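Local structure of caltubin, EF-hand (Lymnaea stagnalis, 6VAN) at residues F26-Y32 and D42-F48. The protein is an EF-hand protein that probably binds calcium through its helix-loop-helix sites, which are occupied here by strontium. Numbering follows the deposited sequence.
Sequences FDEVKNY and DQTVAAF. With SR (strontium ion), chain C; SR (strontium ion), chain G.
Lys30 and Asp42 form a salt bridge between helices 26-34 and 42-52, NZ pointing at OD1; the 2.3 Å between Lys30 NZ and Asp42 OD1 is very short, and its exact length is doubtful. Lys30 reaches across because CG lies anti to the backbone N (chi1 -166°) and the chain beyond it is fully extended. Asp42 also meets Phe26: CZ lies 3.6 Å from the carboxylate carbon CG, and the Asp42 carbonyl O sits near the ring plane at its edge, 3.4 Å from CE1. The two helices, the axes of whose segments 26-32 and 42-48 run at 108° to each other, are the exiting helix of the first EF-hand and the entering helix of the second; Glu28 on the former binds strontium through both carboxylate oxygens, with Asp17, Asp21 and Gln23. Val45 fills the crossing, its CG1 over one face of the Phe26 ring, 3.9 Å from the centroid and 24° off the normal, a CH-pi contact. Without the Phe26 ring, as with an alanine here, Val45 CG1 would probably lose the face it packs on, leaving a gap beside Asp42. Val45 CG2 lies 3.9 Å from Lys30 CG, while Val29 CG1 touches Phe48 CD1 at 3.7 Å; both Val29 and Phe48 also meet Ile60 of strand 60-61.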
loop_
_atom_site.group_PDB
_atom_site.type_symbol
_atom_site.label_atom_id
_atom_site.label_comp_id
_atom_site.label_asym_id
_atom_site.label_seq_id
_atom_site.Cartn_x
_atom_site.Cartn_y
_atom_site.Cartn_z
ATOM N N PHE A 26 7.810 12.087 7.748
ATOM C CA PHE A 26 6.381 12.402 7.483
ATOM C C PHE A 26 6.139 12.810 6.023
ATOM O O PHE A 26 5.324 12.171 5.338
ATOM C CB PHE A 26 5.914 13.522 8.410
ATOM C CG PHE A 26 4.433 13.755 8.309
ATOM C CD1 PHE A 26 3.553 12.984 9.052
ATOM C CD2 PHE A 26 3.924 14.701 7.441
ATOM C CE1 PHE A 26 2.184 13.169 8.935
ATOM C CE2 PHE A 26 2.556 14.890 7.330
ATOM C CZ PHE A 26 1.694 14.121 8.076
ATOM N N ASP A 27 6.793 13.872 5.564
ATOM C CA ASP A 27 6.550 14.477 4.226
ATOM C C ASP A 27 6.929 13.480 3.126
ATOM O O ASP A 27 6.357 13.554 2.032
ATOM C CB ASP A 27 7.281 15.812 4.081
ATOM C CG ASP A 27 6.578 16.945 4.813
ATOM O OD1 ASP A 27 5.376 17.182 4.521
ATOM O OD2 ASP A 27 7.216 17.556 5.697
ATOM N N GLU A 28 7.834 12.557 3.424
ATOM C CA GLU A 28 8.283 11.540 2.452
ATOM C C GLU A 28 7.210 10.467 2.324
ATOM O O GLU A 28 6.864 10.124 1.173
ATOM C CB GLU A 28 9.582 10.930 2.921
ATOM C CG GLU A 28 10.638 11.973 3.179
ATOM C CD GLU A 28 11.918 11.349 3.678
ATOM O OE1 GLU A 28 12.156 11.399 4.931
ATOM O OE2 GLU A 28 12.638 10.818 2.848
ATOM N N VAL A 29 6.662 10.028 3.460
ATOM C CA VAL A 29 5.576 9.004 3.468
ATOM C C VAL A 29 4.361 9.666 2.819
ATOM O O VAL A 29 3.710 9.029 2.004
ATOM C CB VAL A 29 5.285 8.458 4.871
ATOM C CG1 VAL A 29 4.089 7.509 4.883
ATOM C CG2 VAL A 29 6.515 7.768 5.454
ATOM N N LYS A 30 4.095 10.937 3.120
ATOM C CA LYS A 30 2.932 11.681 2.554
ATOM C C LYS A 30 3.052 11.781 1.038
ATOM O O LYS A 30 2.071 11.449 0.371
ATOM C CB LYS A 30 2.815 13.063 3.189
ATOM C CG LYS A 30 1.488 13.736 2.911
ATOM C CD LYS A 30 1.226 14.896 3.805
ATOM C CE LYS A 30 -0.067 15.603 3.477
ATOM N NZ LYS A 30 -0.224 16.802 4.332
ATOM N N ASN A 31 4.202 12.183 0.505
ATOM C CA ASN A 31 4.451 12.293 -0.952
ATOM C C ASN A 31 4.298 10.912 -1.601
ATOM O O ASN A 31 3.774 10.850 -2.722
ATOM C CB ASN A 31 5.788 12.982 -1.203
ATOM C CG ASN A 31 5.668 14.486 -1.074
ATOM O OD1 ASN A 31 4.615 15.001 -0.682
ATOM N ND2 ASN A 31 6.732 15.200 -1.415
ATOM N N TYR A 32 4.677 9.857 -0.886
ATOM C CA TYR A 32 4.472 8.451 -1.311
ATOM C C TYR A 32 2.966 8.167 -1.463
ATOM O O TYR A 32 2.505 7.846 -2.575
ATOM C CB TYR A 32 5.159 7.512 -0.323
ATOM C CG TYR A 32 4.748 6.081 -0.476
ATOM C CD1 TYR A 32 5.085 5.377 -1.611
ATOM C CD2 TYR A 32 4.010 5.441 0.506
ATOM C CE1 TYR A 32 4.725 4.050 -1.758
ATOM C CE2 TYR A 32 3.632 4.115 0.372
ATOM C CZ TYR A 32 3.980 3.430 -0.774
ATOM O OH TYR A 32 3.625 2.123 -0.930
ATOM N N ASP A 42 -3.202 13.969 7.001
ATOM C CA ASP A 42 -1.984 13.911 7.827
ATOM C C ASP A 42 -2.099 12.779 8.843
ATOM O O ASP A 42 -1.084 12.105 9.072
ATOM C CB ASP A 42 -1.733 15.273 8.479
ATOM C CG ASP A 42 -1.086 16.272 7.532
ATOM O OD1 ASP A 42 -1.227 16.101 6.294
ATOM O OD2 ASP A 42 -0.413 17.204 8.035
ATOM N N GLN A 43 -3.274 12.538 9.427
ATOM C CA GLN A 43 -3.458 11.492 10.462
ATOM C C GLN A 43 -3.336 10.092 9.842
ATOM O O GLN A 43 -2.796 9.189 10.502
ATOM C CB GLN A 43 -4.803 11.620 11.156
ATOM C CG GLN A 43 -5.033 10.527 12.199
ATOM N N THR A 44 -3.841 9.882 8.626
ATOM C CA THR A 44 -3.652 8.571 7.946
ATOM C C THR A 44 -2.147 8.305 7.830
ATOM O O THR A 44 -1.733 7.132 8.104
ATOM C CB THR A 44 -4.375 8.505 6.599
ATOM O OG1 THR A 44 -5.768 8.461 6.889
ATOM C CG2 THR A 44 -3.951 7.300 5.793
ATOM N N VAL A 45 -1.400 9.310 7.347
ATOM C CA VAL A 45 0.072 9.228 7.133
ATOM C C VAL A 45 0.713 8.868 8.470
ATOM O O VAL A 45 1.592 8.004 8.468
ATOM C CB VAL A 45 0.652 10.523 6.538
ATOM C CG1 VAL A 45 2.182 10.502 6.535
ATOM C CG2 VAL A 45 0.107 10.782 5.134
ATOM N N ALA A 46 0.271 9.473 9.576
ATOM C CA ALA A 46 0.857 9.245 10.917
ATOM C C ALA A 46 0.632 7.792 11.362
ATOM O O ALA A 46 1.583 7.201 11.887
ATOM C CB ALA A 46 0.295 10.255 11.897
ATOM N N ALA A 47 -0.552 7.209 11.111
ATOM C CA ALA A 47 -0.942 5.844 11.544
ATOM C C ALA A 47 -0.138 4.781 10.761
ATOM O O ALA A 47 0.180 3.706 11.335
ATOM C CB ALA A 47 -2.416 5.639 11.315
ATOM N N PHE A 48 0.095 5.065 9.481
ATOM C CA PHE A 48 0.938 4.238 8.577
ATOM C C PHE A 48 2.341 4.123 9.188
ATOM O O PHE A 48 2.876 2.997 9.334
ATOM C CB PHE A 48 0.968 4.863 7.193
ATOM C CG PHE A 48 1.659 4.014 6.159
ATOM C CD1 PHE A 48 3.026 4.100 5.972
ATOM C CD2 PHE A 48 0.937 3.120 5.369
ATOM C CE1 PHE A 48 3.671 3.318 5.023
ATOM C CE2 PHE A 48 1.583 2.347 4.421
ATOM C CZ PHE A 48 2.945 2.453 4.246
HETATM SR SR SR C . 14.639 10.663 4.430
HETATM SR SR SR G . -6.975 9.541 4.277
HETATM O O HOH W 1 14.952 11.893 6.750
HETATM O O HOH W 2 -9.515 9.574 5.768
HETATM O O HOH W 3 -9.398 10.496 3.510
#